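Local coordinates for protein formiminoglutamase (Trypanosoma cruzi, PDB 4MXR) that probably hydrolyses N-formimino-L-glutamate to glutamate and formamide, as a binuclear manganese enzyme of the arginase family, at residues G120-S125 with G163-Q168. The protein carries 1 engineered substitution. Numbering follows the deposited sequence.
With MN (manganese (II) ion), chain C.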
ATOM      1  N   GLY A 120      13.503 -14.105 -12.730  1.00 21.51           N
ATOM      2  CA  GLY A 120      14.481 -13.816 -13.765  1.00 17.78           C
ATOM      3  C   GLY A 120      14.311 -12.436 -14.369  1.00 19.01           C
ATOM      4  O   GLY A 120      13.223 -11.861 -14.314  1.00 20.87           O
ATOM      5  N   GLY A 121      15.388 -11.908 -14.948  1.00 19.76           N
ATOM      6  CA  GLY A 121      15.398 -10.574 -15.527  1.00 19.62           C
ATOM      7  C   GLY A 121      14.604 -10.449 -16.815  1.00 21.09           C
ATOM      8  O   GLY A 121      14.368 -11.441 -17.509  1.00 22.75           O
ATOM      9  N   ASN A 122      14.210  -9.221 -17.144  1.00 19.62           N
ATOM     10  CA  ASN A 122      13.358  -8.956 -18.301  1.00 21.45           C
ATOM     11  C   ASN A 122      14.008  -9.292 -19.647  1.00 24.14           C
ATOM     12  O   ASN A 122      13.330  -9.328 -20.673  1.00 19.82           O
ATOM     13  CB  ASN A 122      12.898  -7.498 -18.291  1.00 20.15           C
ATOM     14  CG  ASN A 122      11.452  -7.332 -18.742  1.00 25.62           C
ATOM     15  OD1 ASN A 122      10.758  -6.426 -18.288  1.00 24.10           O
ATOM     16  ND2 ASN A 122      10.993  -8.206 -19.628  1.00 20.57           N
ATOM     17  N   ASP A 123      15.316  -9.538 -19.647  1.00 19.48           N
ATOM     18  CA  ASP A 123      15.990  -9.954 -20.874  1.00 24.19           C
ATOM     19  C   ASP A 123      15.391 -11.242 -21.439  1.00 23.87           C
ATOM     20  O   ASP A 123      15.563 -11.541 -22.622  1.00 25.97           O
ATOM     21  CB  ASP A 123      17.502 -10.102 -20.666  1.00 22.01           C
ATOM     22  CG  ASP A 123      17.852 -10.848 -19.390  1.00 25.25           C
ATOM     23  OD1 ASP A 123      17.668 -10.271 -18.295  1.00 26.64           O
ATOM     24  OD2 ASP A 123      18.326 -12.002 -19.479  1.00 28.20           O
ATOM     25  N   GLN A 124      14.682 -11.997 -20.599  1.00 18.14           N
ATOM     26  CA  GLN A 124      14.031 -13.222 -21.058  1.00 19.85           C
ATOM     27  C   GLN A 124      13.029 -12.950 -22.184  1.00 22.29           C
ATOM     28  O   GLN A 124      12.739 -13.828 -22.997  1.00 22.29           O
ATOM     29  CB  GLN A 124      13.348 -13.966 -19.896  1.00 21.31           C
ATOM     30  CG  GLN A 124      12.108 -13.282 -19.312  1.00 20.01           C
ATOM     31  CD  GLN A 124      11.476 -14.086 -18.181  1.00 24.09           C
ATOM     32  OE1 GLN A 124      11.872 -15.223 -17.918  1.00 28.88           O
ATOM     33  NE2 GLN A 124      10.498 -13.494 -17.502  1.00 19.52           N
ATOM     34  N   SER A 125      12.506 -11.728 -22.232  1.00 21.29           N
ATOM     35  CA  SER A 125      11.440 -11.399 -23.171  1.00 21.56           C
ATOM     36  C   SER A 125      11.901 -11.362 -24.628  1.00 23.48           C
ATOM     37  O   SER A 125      11.096 -11.552 -25.538  1.00 23.27           O
ATOM     38  CB  SER A 125      10.774 -10.080 -22.776  1.00 21.72           C
ATOM     39  OG  SER A 125      10.288 -10.168 -21.447  1.00 20.97           O
ATOM     40  N   GLY A 163      17.170  -4.286 -19.968  1.00 26.15           N
ATOM     41  CA  GLY A 163      16.606  -3.057 -20.502  1.00 26.98           C
ATOM     42  C   GLY A 163      16.516  -2.971 -22.018  1.00 27.67           C
ATOM     43  O   GLY A 163      16.068  -1.961 -22.560  1.00 29.33           O
ATOM     44  N   THR A 164      16.936  -4.024 -22.711  1.00 25.60           N
ATOM     45  CA  THR A 164      16.968  -3.993 -24.171  1.00 28.67           C
ATOM     46  C   THR A 164      15.974  -4.908 -24.892  1.00 24.08           C
ATOM     47  O   THR A 164      15.914  -4.883 -26.118  1.00 26.64           O
ATOM     48  CB  THR A 164      18.368  -4.355 -24.706  1.00 26.88           C
ATOM     49  OG1 THR A 164      18.617  -5.751 -24.493  1.00 29.35           O
ATOM     50  CG2 THR A 164      19.441  -3.532 -24.014  1.00 32.08           C
ATOM     51  N   PRO A 165      15.187  -5.712 -24.154  1.00 27.50           N
ATOM     52  CA  PRO A 165      14.477  -6.771 -24.885  1.00 24.27           C
ATOM     53  C   PRO A 165      13.540  -6.263 -25.978  1.00 26.48           C
ATOM     54  O   PRO A 165      13.408  -6.928 -27.006  1.00 25.38           O
ATOM     55  CB  PRO A 165      13.674  -7.481 -23.785  1.00 23.75           C
ATOM     56  CG  PRO A 165      13.505  -6.444 -22.728  1.00 21.82           C
ATOM     57  CD  PRO A 165      14.798  -5.684 -22.732  1.00 27.69           C
ATOM     58  N   PHE A 166      12.900  -5.116 -25.777  1.00 25.04           N
ATOM     59  CA  PHE A 166      11.914  -4.663 -26.757  1.00 24.74           C
ATOM     60  C   PHE A 166      12.500  -3.799 -27.868  1.00 27.00           C
ATOM     61  O   PHE A 166      11.865  -3.589 -28.902  1.00 26.87           O
ATOM     62  CB  PHE A 166      10.698  -4.047 -26.065  1.00 24.10           C
ATOM     63  CG  PHE A 166      10.017  -5.014 -25.141  1.00 26.49           C
ATOM     64  CD1 PHE A 166       9.151  -5.971 -25.642  1.00 23.50           C
ATOM     65  CD2 PHE A 166      10.302  -5.015 -23.785  1.00 22.80           C
ATOM     66  CE1 PHE A 166       8.548  -6.888 -24.806  1.00 22.74           C
ATOM     67  CE2 PHE A 166       9.702  -5.930 -22.939  1.00 25.29           C
ATOM     68  CZ  PHE A 166       8.825  -6.869 -23.450  1.00 20.70           C
ATOM     69  N   ARG A 167      13.726  -3.327 -27.661  1.00 26.78           N
ATOM     70  CA  ARG A 167      14.511  -2.791 -28.765  1.00 29.55           C
ATOM     71  C   ARG A 167      14.866  -3.951 -29.698  1.00 28.31           C
ATOM     72  O   ARG A 167      14.770  -3.836 -30.919  1.00 25.16           O
ATOM     73  CB  ARG A 167      15.780  -2.106 -28.251  1.00 30.27           C
ATOM     74  CG  ARG A 167      16.541  -1.322 -29.315  1.00 35.34           C
ATOM     75  CD  ARG A 167      17.531  -0.342 -28.688  1.00 35.86           C
ATOM     76  NE  ARG A 167      17.954   0.691 -29.630  1.00 42.30           N
ATOM     77  CZ  ARG A 167      17.919   1.996 -29.379  1.00 42.64           C
ATOM     78  NH1 ARG A 167      17.479   2.442 -28.210  1.00 31.41           N
ATOM     79  NH2 ARG A 167      18.323   2.861 -30.300  1.00 49.50           N
ATOM     80  N   GLN A 168      15.260  -5.079 -29.112  1.00 24.76           N
ATOM     81  CA  GLN A 168      15.608  -6.264 -29.894  1.00 28.14           C
ATOM     82  C   GLN A 168      14.427  -6.756 -30.725  1.00 29.08           C
ATOM     83  O   GLN A 168      14.594  -7.174 -31.873  1.00 25.26           O
ATOM     84  CB  GLN A 168      16.117  -7.391 -28.988  1.00 25.33           C
ATOM     85  CG  GLN A 168      17.369  -7.040 -28.201  1.00 26.29           C
ATOM     86  CD  GLN A 168      17.820  -8.166 -27.289  1.00 28.62           C
ATOM     87  OE1 GLN A 168      17.942  -7.987 -26.076  1.00 33.89           O
ATOM     88  NE2 GLN A 168      18.066  -9.334 -27.869  1.00 27.08           N
TER
HETATM   89 MN    MN C 401      11.249  -4.392 -17.800  1.00 25.51          MN
HETATM   90  O   HOH W   1      13.527  -4.839 -17.007  1.00 28.98           O
HETATM   91  O   HOH W   2      12.250  -2.523 -16.896  1.00 23.14           O
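Pro165 lies against the 3-10 turn 122-124, its CG 3.5 Å from Asn122 O and its CB 4.0 Å from Ser125 CB. The same Ser125 CB meets Phe166 through the far end of the ring, at CZ (3.8 Å), approaching it obliquely. The ring is brought there by chi1 of -59°, which sets CG anti to the carbonyl carbon and carries the end of the ring nearer to the turn. Asn122 O is also held within its own turn, accepting a hydrogen bond from Ser125 N. Beside this packing, Asn122 OD1 binds a manganese ion at 2.1 Å; two waters, Asp146, Asp150 and Asp236 supply the other five ligands. The backbone N of Asn122 is hydrogen-bonded to Glu281 OE2, and Ser125 OG to Asp278 and Ser234. Phe166 also rests on Val142 and Asn144 of strand 141-145, and its backbone is hydrogen-bonded to that of Asp150. The contact thus joins the loop at the C-terminal end of strand 114-119, in the parallel sheet of the arginase fold, to helix 165-170. With no hydrogen bond identified between them, the segments meet through a small van der Waals patch, while the turn's outside hydrogen bonds probably help hold the metal-binding Asn122.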